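Local atomic coordinates of VgrG protein (Vibrio cholerae, PDB entry 4DTH), a protein that probably cross-links G-actin as a toxin through a domain that binds ATP and magnesium ions. Residues A[96-101]-A[360-365]; A[182-187]-A[194-199]; A[207-212]-A[222-227]; A[233-238]-A[300-305]. All coordinates share one frame; numbering follows the deposited sequence.

Interaction 1. Residues A[96-101]-A[360-365]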
loop_
_atom_site.group_PDB
_atom_site.type_symbol
_atom_site.label_atom_id
_atom_site.label_comp_id
_atom_site.label_asym_id
_atom_site.label_seq_id
_atom_site.Cartn_x
_atom_site.Cartn_y
_atom_site.Cartn_z
ATOM N N CYS A 96 -8.135 -5.699 8.546
ATOM C CA CYS A 96 -9.232 -6.458 9.131
ATOM C C CYS A 96 -9.976 -7.172 8.018
ATOM O O CYS A 96 -9.698 -6.932 6.840
ATOM C CB CYS A 96 -10.163 -5.563 9.952
ATOM S SG CYS A 96 -11.060 -4.313 8.990
ATOM N N GLU A 97 -10.903 -8.074 8.377
ATOM C CA GLU A 97 -11.710 -8.757 7.378
ATOM C C GLU A 97 -12.618 -7.722 6.726
ATOM O O GLU A 97 -13.164 -6.863 7.417
ATOM C CB GLU A 97 -12.546 -9.873 8.024
ATOM C CG GLU A 97 -11.692 -10.921 8.723
ATOM C CD GLU A 97 -12.436 -11.886 9.626
ATOM O OE1 GLU A 97 -11.797 -12.420 10.560
ATOM O OE2 GLU A 97 -13.643 -12.123 9.395
ATOM N N MET A 98 -12.733 -7.767 5.390
ATOM C CA MET A 98 -13.547 -6.823 4.617
ATOM C C MET A 98 -15.004 -6.763 5.030
ATOM O O MET A 98 -15.606 -5.699 4.967
ATOM C CB MET A 98 -13.461 -7.140 3.122
ATOM C CG MET A 98 -12.347 -6.452 2.456
ATOM S SD MET A 98 -12.549 -6.444 0.670
ATOM C CE MET A 98 -13.403 -4.920 0.446
ATOM N N ASP A 99 -15.569 -7.898 5.457
ATOM C CA ASP A 99 -16.967 -7.967 5.873
ATOM C C ASP A 99 -17.150 -7.830 7.398
ATOM O O ASP A 99 -18.244 -8.086 7.914
ATOM C CB ASP A 99 -17.625 -9.245 5.321
ATOM C CG ASP A 99 -16.984 -10.556 5.742
ATOM O OD1 ASP A 99 -16.038 -10.525 6.565
ATOM O OD2 ASP A 99 -17.428 -11.608 5.253
ATOM N N ASP A 100 -16.081 -7.440 8.121
ATOM C CA ASP A 100 -16.160 -7.264 9.572
ATOM C C ASP A 100 -16.525 -5.805 9.850
ATOM O O ASP A 100 -15.651 -4.953 10.019
ATOM C CB ASP A 100 -14.861 -7.717 10.276
ATOM C CG ASP A 100 -14.906 -7.704 11.797
ATOM O OD1 ASP A 100 -15.778 -7.010 12.365
ATOM O OD2 ASP A 100 -14.009 -8.307 12.418
ATOM N N LYS A 101 -17.834 -5.527 9.871
ATOM C CA LYS A 101 -18.384 -4.184 10.084
ATOM C C LYS A 101 -17.876 -3.487 11.340
ATOM O O LYS A 101 -17.481 -2.316 11.262
ATOM C CB LYS A 101 -19.916 -4.220 10.085
ATOM C CG LYS A 101 -20.529 -4.418 8.713
ATOM C CD LYS A 101 -22.028 -4.406 8.849
ATOM C CE LYS A 101 -22.731 -4.846 7.600
ATOM N NZ LYS A 101 -24.057 -5.430 7.914
ATOM N N GLN A 360 -15.573 3.679 -0.250
ATOM C CA GLN A 360 -15.637 4.895 0.577
ATOM C C GLN A 360 -16.109 4.679 2.011
ATOM O O GLN A 360 -15.652 5.397 2.908
ATOM C CB GLN A 360 -16.461 5.999 -0.079
ATOM C CG GLN A 360 -15.704 6.708 -1.192
ATOM C CD GLN A 360 -14.640 7.702 -0.714
ATOM O OE1 GLN A 360 -14.466 7.998 0.477
ATOM N NE2 GLN A 360 -13.927 8.255 -1.674
ATOM N N SER A 361 -17.018 3.680 2.211
ATOM C CA SER A 361 -17.571 3.367 3.528
ATOM C C SER A 361 -16.495 2.873 4.523
ATOM O O SER A 361 -16.733 2.898 5.731
ATOM C CB SER A 361 -18.705 2.352 3.405
ATOM O OG SER A 361 -18.224 1.123 2.884
ATOM N N TYR A 362 -15.315 2.437 4.023
ATOM C CA TYR A 362 -14.215 1.945 4.865
ATOM C C TYR A 362 -13.350 3.098 5.399
ATOM O O TYR A 362 -12.504 2.881 6.266
ATOM C CB TYR A 362 -13.329 0.971 4.060
ATOM C CG TYR A 362 -14.027 -0.330 3.712
ATOM C CD1 TYR A 362 -13.996 -1.414 4.585
ATOM C CD2 TYR A 362 -14.709 -0.479 2.508
ATOM C CE1 TYR A 362 -14.644 -2.610 4.278
ATOM C CE2 TYR A 362 -15.355 -1.677 2.183
ATOM C CZ TYR A 362 -15.316 -2.739 3.073
ATOM O OH TYR A 362 -15.951 -3.920 2.775
ATOM N N LEU A 363 -13.536 4.308 4.850
ATOM C CA LEU A 363 -12.699 5.453 5.185
ATOM C C LEU A 363 -13.369 6.444 6.136
ATOM O O LEU A 363 -14.550 6.760 5.963
ATOM C CB LEU A 363 -12.226 6.164 3.893
ATOM C CG LEU A 363 -11.006 5.581 3.125
ATOM C CD1 LEU A 363 -9.708 5.657 3.938
ATOM C CD2 LEU A 363 -11.260 4.165 2.615
ATOM N N PRO A 364 -12.624 6.951 7.140
ATOM C CA PRO A 364 -13.208 7.953 8.045
ATOM C C PRO A 364 -13.383 9.293 7.343
ATOM O O PRO A 364 -12.589 9.651 6.464
ATOM C CB PRO A 364 -12.194 8.044 9.185
ATOM C CG PRO A 364 -10.893 7.650 8.573
ATOM C CD PRO A 364 -11.201 6.689 7.458
ATOM N N LYS A 365 -14.440 10.021 7.719
ATOM C CA LYS A 365 -14.759 11.321 7.125
ATOM C C LYS A 365 -14.818 12.374 8.228
ATOM O O LYS A 365 -15.580 12.184 9.175
ATOM C CB LYS A 365 -16.124 11.262 6.374
ATOM C CG LYS A 365 -16.614 9.854 5.968
ATOM C CD LYS A 365 -17.688 9.262 6.933
ATOM C CE LYS A 365 -18.049 7.822 6.609
ATOM N NZ LYS A 365 -19.114 7.297 7.512
#
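With chi1 of Y362 at -68°, its CG stands opposite the residue's own carbonyl carbon, and the phenol ring is carried out of the 360-365 loop as far as the turn at the end of strand 85-97. There the phenol reaches M98, whose side chain runs extended from CB to SD and then bends at the last torsion (chi3 92°), bringing CE back over the hydroxyl end of the tyrosine. The two side chains meet roughly at right angles. Y362 OH donates to the backbone M98 O at 2.8 Å, approaching from above the carbonyl plane, 39° out of it. The carbonyl oxygen lies in the plane of the ring, at its edge, and is also 3.3 Å from Y362 CE1. The methionine methyl adds the apolar half of the contact: M98 CE is 3.9 Å from Y362 CZ and 3.6 Å from Y362 OH. M98 and D99 are the central residues of a type I beta turn from E97 to D100, closed by a 3.1 Å bond from D100 N to E97 O; D100 then caps helix 101-124. Y362 also packs on V104 of that helix and on I25 of strand 24-30, while M98 touches I25 and V177. The M98 side chain is about 7 Å from the bound ATP. M98 thus meets the phenol twice, by a hydrogen bond at its carbonyl and by apolar packing of its methyl, so the tyrosine satisfies a backbone acceptor of the turn while the M98 methyl packs against its hydroxyl end.

Interaction 2. Residues A[182-187]-A[194-199]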
loop_
_atom_site.group_PDB
_atom_site.type_symbol
_atom_site.label_atom_id
_atom_site.label_comp_id
_atom_site.label_asym_id
_atom_site.label_seq_id
_atom_site.Cartn_x
_atom_site.Cartn_y
_atom_site.Cartn_z
ATOM N N LYS A 182 -5.592 -17.390 -5.871
ATOM C CA LYS A 182 -6.354 -18.316 -6.710
ATOM C C LYS A 182 -7.719 -17.753 -7.154
ATOM O O LYS A 182 -8.349 -18.306 -8.059
ATOM C CB LYS A 182 -6.491 -19.690 -6.033
ATOM C CG LYS A 182 -7.403 -19.702 -4.813
ATOM C CD LYS A 182 -7.611 -21.111 -4.294
ATOM C CE LYS A 182 -8.650 -21.108 -3.210
ATOM N NZ LYS A 182 -8.697 -22.390 -2.466
ATOM N N GLY A 183 -8.158 -16.671 -6.521
ATOM C CA GLY A 183 -9.440 -16.055 -6.846
ATOM C C GLY A 183 -9.393 -15.027 -7.956
ATOM O O GLY A 183 -10.428 -14.734 -8.561
ATOM N N PHE A 184 -8.209 -14.438 -8.211
ATOM C CA PHE A 184 -8.074 -13.389 -9.228
ATOM C C PHE A 184 -8.336 -13.921 -10.638
ATOM O O PHE A 184 -7.542 -14.693 -11.169
ATOM C CB PHE A 184 -6.718 -12.678 -9.139
ATOM C CG PHE A 184 -6.773 -11.251 -9.632
ATOM C CD1 PHE A 184 -6.944 -10.968 -10.983
ATOM C CD2 PHE A 184 -6.626 -10.186 -8.747
ATOM C CE1 PHE A 184 -7.006 -9.647 -11.436
ATOM C CE2 PHE A 184 -6.691 -8.869 -9.201
ATOM C CZ PHE A 184 -6.871 -8.606 -10.540
ATOM N N GLY A 185 -9.447 -13.470 -11.209
ATOM C CA GLY A 185 -9.923 -13.881 -12.525
ATOM C C GLY A 185 -11.190 -14.715 -12.446
ATOM O O GLY A 185 -11.840 -14.944 -13.468
ATOM N N THR A 186 -11.562 -15.174 -11.224
ATOM C CA THR A 186 -12.771 -15.997 -11.038
ATOM C C THR A 186 -14.056 -15.165 -10.947
ATOM O O THR A 186 -15.145 -15.730 -11.086
ATOM C CB THR A 186 -12.642 -16.968 -9.847
ATOM O OG1 THR A 186 -12.646 -16.221 -8.626
ATOM C CG2 THR A 186 -11.419 -17.884 -9.942
ATOM N N SER A 187 -13.942 -13.837 -10.667
ATOM C CA SER A 187 -15.074 -12.897 -10.531
ATOM C C SER A 187 -16.116 -13.378 -9.484
ATOM O O SER A 187 -17.279 -12.974 -9.542
ATOM C CB SER A 187 -15.769 -12.682 -11.882
ATOM O OG SER A 187 -14.894 -12.690 -12.998
ATOM N N LEU A 194 -14.308 -6.007 -8.440
ATOM C CA LEU A 194 -13.779 -4.649 -8.352
ATOM C C LEU A 194 -12.294 -4.649 -8.799
ATOM O O LEU A 194 -11.886 -3.796 -9.589
ATOM C CB LEU A 194 -13.920 -4.113 -6.909
ATOM C CG LEU A 194 -13.402 -2.702 -6.650
ATOM C CD1 LEU A 194 -14.211 -1.659 -7.425
ATOM C CD2 LEU A 194 -13.418 -2.384 -5.158
ATOM N N LEU A 195 -11.505 -5.630 -8.312
ATOM C CA LEU A 195 -10.081 -5.748 -8.662
ATOM C C LEU A 195 -9.883 -6.083 -10.132
ATOM O O LEU A 195 -8.980 -5.535 -10.769
ATOM C CB LEU A 195 -9.383 -6.797 -7.788
ATOM C CG LEU A 195 -9.237 -6.446 -6.303
ATOM C CD1 LEU A 195 -8.785 -7.639 -5.539
ATOM C CD2 LEU A 195 -8.289 -5.261 -6.088
ATOM N N GLU A 196 -10.733 -6.963 -10.671
ATOM C CA GLU A 196 -10.676 -7.364 -12.078
ATOM C C GLU A 196 -11.050 -6.228 -13.031
ATOM O O GLU A 196 -10.714 -6.285 -14.220
ATOM C CB GLU A 196 -11.540 -8.597 -12.326
ATOM C CG GLU A 196 -10.954 -9.872 -11.745
ATOM C CD GLU A 196 -11.978 -10.975 -11.583
ATOM O OE1 GLU A 196 -13.023 -10.923 -12.268
ATOM O OE2 GLU A 196 -11.731 -11.897 -10.775
ATOM N N SER A 197 -11.711 -5.181 -12.505
ATOM C CA SER A 197 -12.069 -4.002 -13.295
ATOM C C SER A 197 -10.869 -3.065 -13.509
ATOM O O SER A 197 -10.997 -2.094 -14.261
ATOM C CB SER A 197 -13.254 -3.263 -12.679
ATOM O OG SER A 197 -12.855 -2.483 -11.563
ATOM N N ALA A 198 -9.698 -3.358 -12.878
ATOM C CA ALA A 198 -8.480 -2.550 -13.056
ATOM C C ALA A 198 -8.204 -2.438 -14.567
ATOM O O ALA A 198 -8.342 -3.441 -15.276
ATOM C CB ALA A 198 -7.298 -3.199 -12.353
ATOM N N PRO A 199 -7.930 -1.220 -15.090
ATOM C CA PRO A 199 -7.754 -1.071 -16.554
ATOM C C PRO A 199 -6.650 -1.933 -17.152
ATOM O O PRO A 199 -6.771 -2.385 -18.292
ATOM C CB PRO A 199 -7.453 0.419 -16.734
ATOM C CG PRO A 199 -7.930 1.072 -15.497
ATOM C CD PRO A 199 -7.789 0.073 -14.392
#
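Hydrogen bonds dominate the contact, and all of those across it end on the carboxylate of E196. Its OE2 accepts from two backbone amides, G185 N at 2.8 Å and S187 N at 2.9 Å, whereas OE1 takes the hydroxyl S187 OG at 2.7 Å. The two bonds from S187 use the syn lone pairs of the two oxygens; G185 N instead comes in above the carboxylate plane, 50° out of it. Three donors therefore fix both the position and the rotation of the acid, which is extended beyond CG. Within the loop, the bond from T186 N to G183 O closes a type II beta turn from G183 to T186 with G185 at its third position, and T186 OG1 adds a second bond to the same G183 O, at 2.7 Å.

Apolar packing lies beside these bonds. F184, its CG set opposite the backbone N (chi1 -152°), extends past the aliphatic part of E196 in the contrary sense, with F184 CE1 4.0 Å from E196 CG. F184 CE2 is 3.7 Å from L195 CB, those two side chains crossing at about a right angle. Beyond the contact the F184 ring meets Y201 edge-to-face and also touches Y230 and F350, and L195 reaches F350, F352 and I277.

The alternation of left-handed G185 (phi 111°) and right-handed T186, with amides turned in on one anionic oxygen, is consistent with a nest: E196, in the segment 194-199 that begins in helix 190-196, supplies the carboxylate to the loop leading into that helix.

Interaction 3. Residues A[207-212]-A[222-227]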
loop_
_atom_site.group_PDB
_atom_site.type_symbol
_atom_site.label_atom_id
_atom_site.label_comp_id
_atom_site.label_asym_id
_atom_site.label_seq_id
_atom_site.Cartn_x
_atom_site.Cartn_y
_atom_site.Cartn_z
ATOM N N SER A 207 -9.047 -16.887 -21.770
ATOM C CA SER A 207 -9.505 -17.717 -22.889
ATOM C C SER A 207 -8.392 -17.897 -23.921
ATOM O O SER A 207 -8.285 -18.968 -24.526
ATOM C CB SER A 207 -10.759 -17.136 -23.534
ATOM O OG SER A 207 -10.571 -15.786 -23.923
ATOM N N GLN A 208 -7.525 -16.874 -24.069
ATOM C CA GLN A 208 -6.388 -16.947 -24.975
ATOM C C GLN A 208 -5.449 -18.078 -24.529
ATOM O O GLN A 208 -5.091 -18.903 -25.361
ATOM C CB GLN A 208 -5.644 -15.599 -25.036
ATOM C CG GLN A 208 -4.635 -15.515 -26.191
ATOM C CD GLN A 208 -5.229 -15.088 -27.535
ATOM O OE1 GLN A 208 -4.500 -14.799 -28.486
ATOM N NE2 GLN A 208 -6.561 -14.998 -27.653
ATOM N N PHE A 209 -5.131 -18.168 -23.203
ATOM C CA PHE A 209 -4.239 -19.226 -22.691
ATOM C C PHE A 209 -4.825 -20.620 -22.986
ATOM O O PHE A 209 -4.094 -21.515 -23.401
ATOM C CB PHE A 209 -3.978 -19.065 -21.177
ATOM C CG PHE A 209 -2.976 -20.042 -20.604
ATOM C CD1 PHE A 209 -1.615 -19.858 -20.795
ATOM C CD2 PHE A 209 -3.400 -21.168 -19.900
ATOM C CE1 PHE A 209 -0.692 -20.761 -20.276
ATOM C CE2 PHE A 209 -2.478 -22.071 -19.386
ATOM C CZ PHE A 209 -1.133 -21.868 -19.578
ATOM N N ALA A 210 -6.133 -20.784 -22.766
ATOM C CA ALA A 210 -6.842 -22.049 -22.994
ATOM C C ALA A 210 -6.663 -22.531 -24.449
ATOM O O ALA A 210 -6.404 -23.718 -24.662
ATOM C CB ALA A 210 -8.316 -21.880 -22.663
ATOM N N SER A 211 -6.717 -21.598 -25.427
ATOM C CA SER A 211 -6.517 -21.873 -26.859
ATOM C C SER A 211 -5.096 -22.329 -27.180
ATOM O O SER A 211 -4.924 -23.189 -28.040
ATOM C CB SER A 211 -6.829 -20.634 -27.693
ATOM O OG SER A 211 -8.182 -20.236 -27.563
ATOM N N LEU A 212 -4.083 -21.740 -26.506
ATOM C CA LEU A 212 -2.663 -22.039 -26.718
ATOM C C LEU A 212 -2.235 -23.385 -26.152
ATOM O O LEU A 212 -1.186 -23.899 -26.549
ATOM C CB LEU A 212 -1.777 -20.943 -26.046
ATOM C CG LEU A 212 -2.057 -19.469 -26.353
ATOM C CD1 LEU A 212 -1.207 -18.571 -25.506
ATOM C CD2 LEU A 212 -1.790 -19.141 -27.801
ATOM N N GLU A 222 -7.723 -24.196 -15.405
ATOM C CA GLU A 222 -8.429 -22.952 -15.091
ATOM C C GLU A 222 -7.589 -22.062 -14.165
ATOM O O GLU A 222 -7.560 -20.842 -14.355
ATOM C CB GLU A 222 -9.827 -23.222 -14.511
ATOM C CG GLU A 222 -10.686 -24.067 -15.446
ATOM C CD GLU A 222 -11.867 -23.378 -16.086
ATOM O OE1 GLU A 222 -11.669 -22.687 -17.110
ATOM O OE2 GLU A 222 -13.004 -23.577 -15.601
ATOM N N LEU A 223 -6.879 -22.687 -13.193
ATOM C CA LEU A 223 -5.975 -21.975 -12.282
ATOM C C LEU A 223 -4.790 -21.433 -13.106
ATOM O O LEU A 223 -4.405 -20.272 -12.931
ATOM C CB LEU A 223 -5.470 -22.923 -11.179
ATOM C CG LEU A 223 -4.759 -22.297 -9.979
ATOM C CD1 LEU A 223 -5.702 -21.447 -9.162
ATOM C CD2 LEU A 223 -4.171 -23.367 -9.092
ATOM N N ALA A 224 -4.248 -22.263 -14.034
ATOM C CA ALA A 224 -3.145 -21.856 -14.913
ATOM C C ALA A 224 -3.553 -20.677 -15.793
ATOM O O ALA A 224 -2.778 -19.729 -15.903
ATOM C CB ALA A 224 -2.681 -23.020 -15.775
ATOM N N ALA A 225 -4.782 -20.710 -16.375
ATOM C CA ALA A 225 -5.286 -19.620 -17.226
ATOM C C ALA A 225 -5.435 -18.302 -16.443
ATOM O O ALA A 225 -5.104 -17.238 -16.970
ATOM C CB ALA A 225 -6.602 -20.013 -17.873
ATOM N N ASN A 226 -5.902 -18.387 -15.178
ATOM C CA ASN A 226 -6.051 -17.231 -14.294
ATOM C C ASN A 226 -4.693 -16.625 -13.958
ATOM O O ASN A 226 -4.539 -15.402 -14.049
ATOM C CB ASN A 226 -6.799 -17.622 -13.008
ATOM C CG ASN A 226 -8.289 -17.798 -13.199
ATOM O OD1 ASN A 226 -8.941 -17.059 -13.921
ATOM N ND2 ASN A 226 -8.880 -18.750 -12.520
ATOM N N VAL A 227 -3.707 -17.474 -13.594
ATOM C CA VAL A 227 -2.350 -17.015 -13.268
ATOM C C VAL A 227 -1.730 -16.359 -14.504
ATOM O O VAL A 227 -1.142 -15.279 -14.391
ATOM C CB VAL A 227 -1.440 -18.122 -12.671
ATOM C CG1 VAL A 227 -0.001 -17.626 -12.506
ATOM C CG2 VAL A 227 -1.985 -18.608 -11.326
#
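Two consecutive helices, 204-212 and 221-245, come together here where the first ends and the second begins, with F209 packed between them. F209 points its CB at the second helix. Its CG is turned opposite the backbone N (chi1 -175°), which brings CD2 and CE2 of the ring obliquely against A225 and A224. F209 CD2 is 3.6 Å from A225 CA and 4.0 Å from A225 CB; the neighbouring F209 CE2 rests 3.7 Å from A224 CB. The carbonyl oxygen of A224 lies over one face of the F209 ring, 4.2 Å above its plane and displaced toward the rim. No hydrogen bond crosses between the two segments, so the joint rests on van der Waals contact alone.

The small alanine side chains are consistent with the close approach: the CA atoms of F209 and A225 are 5.6 Å from each other. All three touching residues are buried. The ring continues into a wider apolar cluster, meeting F228 of helix 221-245, L218 of the connecting loop and V298 of helix 292-307, on which A224 also packs. L212 extends the same side of the first helix to H301 and Q305.

The contact is that of a helix-loop-helix pair: two helices consecutive in the chain, linked by the 213-220 loop and packed where one ends and the other begins, within the helical part of the actin cross-linking domain.

Interaction 4. Residues A[233-238]-A[300-305]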
loop_
_atom_site.group_PDB
_atom_site.type_symbol
_atom_site.label_atom_id
_atom_site.label_comp_id
_atom_site.label_asym_id
_atom_site.label_seq_id
_atom_site.Cartn_x
_atom_site.Cartn_y
_atom_site.Cartn_z
ATOM N N SER A 233 -0.945 -9.592 -17.715
ATOM C CA SER A 233 -1.480 -8.230 -17.587
ATOM C C SER A 233 -0.476 -7.313 -16.876
ATOM O O SER A 233 -0.242 -6.200 -17.338
ATOM C CB SER A 233 -2.822 -8.233 -16.863
ATOM O OG SER A 233 -3.794 -8.909 -17.654
ATOM N N ILE A 234 0.149 -7.799 -15.790
ATOM C CA ILE A 234 1.149 -7.030 -15.039
ATOM C C ILE A 234 2.400 -6.781 -15.888
ATOM O O ILE A 234 2.892 -5.654 -15.922
ATOM C CB ILE A 234 1.480 -7.696 -13.680
ATOM C CG1 ILE A 234 0.282 -7.543 -12.715
ATOM C CG2 ILE A 234 2.785 -7.098 -13.061
ATOM C CD1 ILE A 234 0.453 -8.207 -11.376
ATOM N N TYR A 235 2.914 -7.836 -16.558
ATOM C CA TYR A 235 4.123 -7.715 -17.384
ATOM C C TYR A 235 3.913 -6.718 -18.525
ATOM O O TYR A 235 4.777 -5.871 -18.754
ATOM C CB TYR A 235 4.554 -9.080 -17.957
ATOM C CG TYR A 235 5.230 -10.043 -16.999
ATOM C CD1 TYR A 235 4.831 -10.136 -15.665
ATOM C CD2 TYR A 235 6.179 -10.952 -17.455
ATOM C CE1 TYR A 235 5.383 -11.090 -14.808
ATOM C CE2 TYR A 235 6.750 -11.896 -16.605
ATOM C CZ TYR A 235 6.328 -11.983 -15.291
ATOM O OH TYR A 235 6.923 -12.901 -14.465
ATOM N N LEU A 236 2.753 -6.805 -19.219
ATOM C CA LEU A 236 2.415 -5.910 -20.327
ATOM C C LEU A 236 2.244 -4.471 -19.854
ATOM O O LEU A 236 2.747 -3.560 -20.508
ATOM C CB LEU A 236 1.162 -6.386 -21.090
ATOM C CG LEU A 236 1.288 -7.697 -21.871
ATOM C CD1 LEU A 236 -0.038 -8.032 -22.563
ATOM C CD2 LEU A 236 2.430 -7.649 -22.893
ATOM N N LYS A 237 1.564 -4.264 -18.707
ATOM C CA LYS A 237 1.392 -2.928 -18.131
ATOM C C LYS A 237 2.746 -2.317 -17.731
ATOM O O LYS A 237 2.967 -1.123 -17.960
ATOM C CB LYS A 237 0.410 -2.940 -16.943
ATOM C CG LYS A 237 0.122 -1.552 -16.353
ATOM C CD LYS A 237 -0.638 -0.637 -17.316
ATOM C CE LYS A 237 -1.056 0.636 -16.629
ATOM N NZ LYS A 237 -1.858 1.475 -17.552
ATOM N N THR A 238 3.651 -3.143 -17.151
ATOM C CA THR A 238 4.986 -2.674 -16.754
ATOM C C THR A 238 5.745 -2.184 -17.997
ATOM O O THR A 238 6.344 -1.107 -17.962
ATOM C CB THR A 238 5.734 -3.738 -15.947
ATOM O OG1 THR A 238 4.961 -4.047 -14.785
ATOM C CG2 THR A 238 7.118 -3.253 -15.494
ATOM N N LYS A 300 6.399 -19.978 -19.837
ATOM C CA LYS A 300 6.843 -20.158 -21.219
ATOM C C LYS A 300 5.957 -19.373 -22.197
ATOM O O LYS A 300 6.481 -18.802 -23.153
ATOM C CB LYS A 300 6.887 -21.658 -21.589
ATOM C CG LYS A 300 8.304 -22.213 -21.781
ATOM C CD LYS A 300 8.614 -23.364 -20.823
ATOM C CE LYS A 300 10.034 -23.874 -20.918
ATOM N NZ LYS A 300 10.065 -25.361 -20.947
ATOM N N HIS A 301 4.640 -19.284 -21.924
ATOM C CA HIS A 301 3.680 -18.576 -22.780
ATOM C C HIS A 301 3.631 -17.054 -22.627
ATOM O O HIS A 301 3.071 -16.376 -23.493
ATOM C CB HIS A 301 2.285 -19.198 -22.668
ATOM C CG HIS A 301 2.175 -20.505 -23.383
ATOM N ND1 HIS A 301 2.439 -21.702 -22.743
ATOM C CD2 HIS A 301 1.851 -20.762 -24.672
ATOM C CE1 HIS A 301 2.258 -22.646 -23.656
ATOM N NE2 HIS A 301 1.888 -22.128 -24.826
ATOM N N ILE A 302 4.228 -16.504 -21.559
ATOM C CA ILE A 302 4.230 -15.049 -21.354
ATOM C C ILE A 302 5.156 -14.319 -22.337
ATOM O O ILE A 302 4.759 -13.281 -22.857
ATOM C CB ILE A 302 4.507 -14.649 -19.881
ATOM C CG1 ILE A 302 3.449 -15.266 -18.938
ATOM C CG2 ILE A 302 4.543 -13.107 -19.725
ATOM C CD1 ILE A 302 3.714 -15.057 -17.426
ATOM N N LYS A 303 6.391 -14.829 -22.541
ATOM C CA LYS A 303 7.420 -14.234 -23.424
ATOM C C LYS A 303 6.843 -13.755 -24.790
ATOM O O LYS A 303 7.023 -12.575 -25.110
ATOM C CB LYS A 303 8.624 -15.194 -23.646
ATOM C CG LYS A 303 9.420 -15.581 -22.389
ATOM C CD LYS A 303 10.617 -16.506 -22.732
ATOM C CE LYS A 303 11.360 -16.962 -21.494
ATOM N NZ LYS A 303 12.757 -17.393 -21.769
ATOM N N PRO A 304 6.096 -14.587 -25.569
ATOM C CA PRO A 304 5.574 -14.088 -26.858
ATOM C C PRO A 304 4.528 -12.991 -26.741
ATOM O O PRO A 304 4.399 -12.206 -27.675
ATOM C CB PRO A 304 4.996 -15.336 -27.549
ATOM C CG PRO A 304 5.353 -16.487 -26.705
ATOM C CD PRO A 304 5.775 -16.017 -25.368
ATOM N N GLN A 305 3.788 -12.933 -25.625
ATOM C CA GLN A 305 2.798 -11.873 -25.396
ATOM C C GLN A 305 3.515 -10.513 -25.313
ATOM O O GLN A 305 3.047 -9.538 -25.899
ATOM C CB GLN A 305 1.971 -12.142 -24.134
ATOM C CG GLN A 305 1.159 -13.441 -24.204
ATOM C CD GLN A 305 0.016 -13.404 -25.190
ATOM O OE1 GLN A 305 -0.504 -12.338 -25.564
ATOM N NE2 GLN A 305 -0.400 -14.580 -25.642
#
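I302 buries the largest share of the surface here, closely followed by Y235 and L236, and these three side chains join helix 221-245 to helix 292-307. I302 aims its beta-branch at Y235. Its CG2 stands opposite the backbone N (chi1 -59°, measured to CG1), and this methyl does the touching: I302 CG2 is 3.5 Å from Y235 CD2 and 4.0 Å from Y235 CE2. The isoleucine meets the tyrosine ring obliquely, the two side chains crossing at about a right angle. Y235 stacks in addition on F322 and touches F319, both of helix 312-323, so its ring is shared among three helices.

The second half of the contact is made by L236 of helix 221-245 with Q305, one turn on from I302 in helix 292-307. The CB of L236 points across, and its branch CD2 comes within 3.6 Å of the backbone Q305 O and 3.9 Å of Q305 C. The leucine thus lies against the main chain of Q305, which also points its own CB back toward the other helix. That carbonyl is not left to the leucine: it accepts from R309 NH1. P304 sits just before it, and the helix is kinked where the proline nitrogen makes no bond to the preceding turn.

No hydrogen bond links the two segments, so the pairing rests on shape and van der Waals contact, partly against a carbonyl whose polar need is met by R309.

Followed from the N terminus, the chain opens interaction 1 at 96-101, at the end of strand 85-97, and closes it at 360-365, in the loop after strand 343-352, joining these two parts; the other three contacts all fall within that long loop. They come in series: interaction 2 closes a short loop around the start of helix 190-196, interaction 3 joins helices 204-212 and 221-245, and interaction 4 ties the latter to helix 292-307; none cross. Interactions 2 and 3 touch where F184 and G185 meet N226, and interactions 3 and 4 where L212 and F209 meet H301. The centre of interaction 1 is about 34 Å from those of interactions 3 and 4.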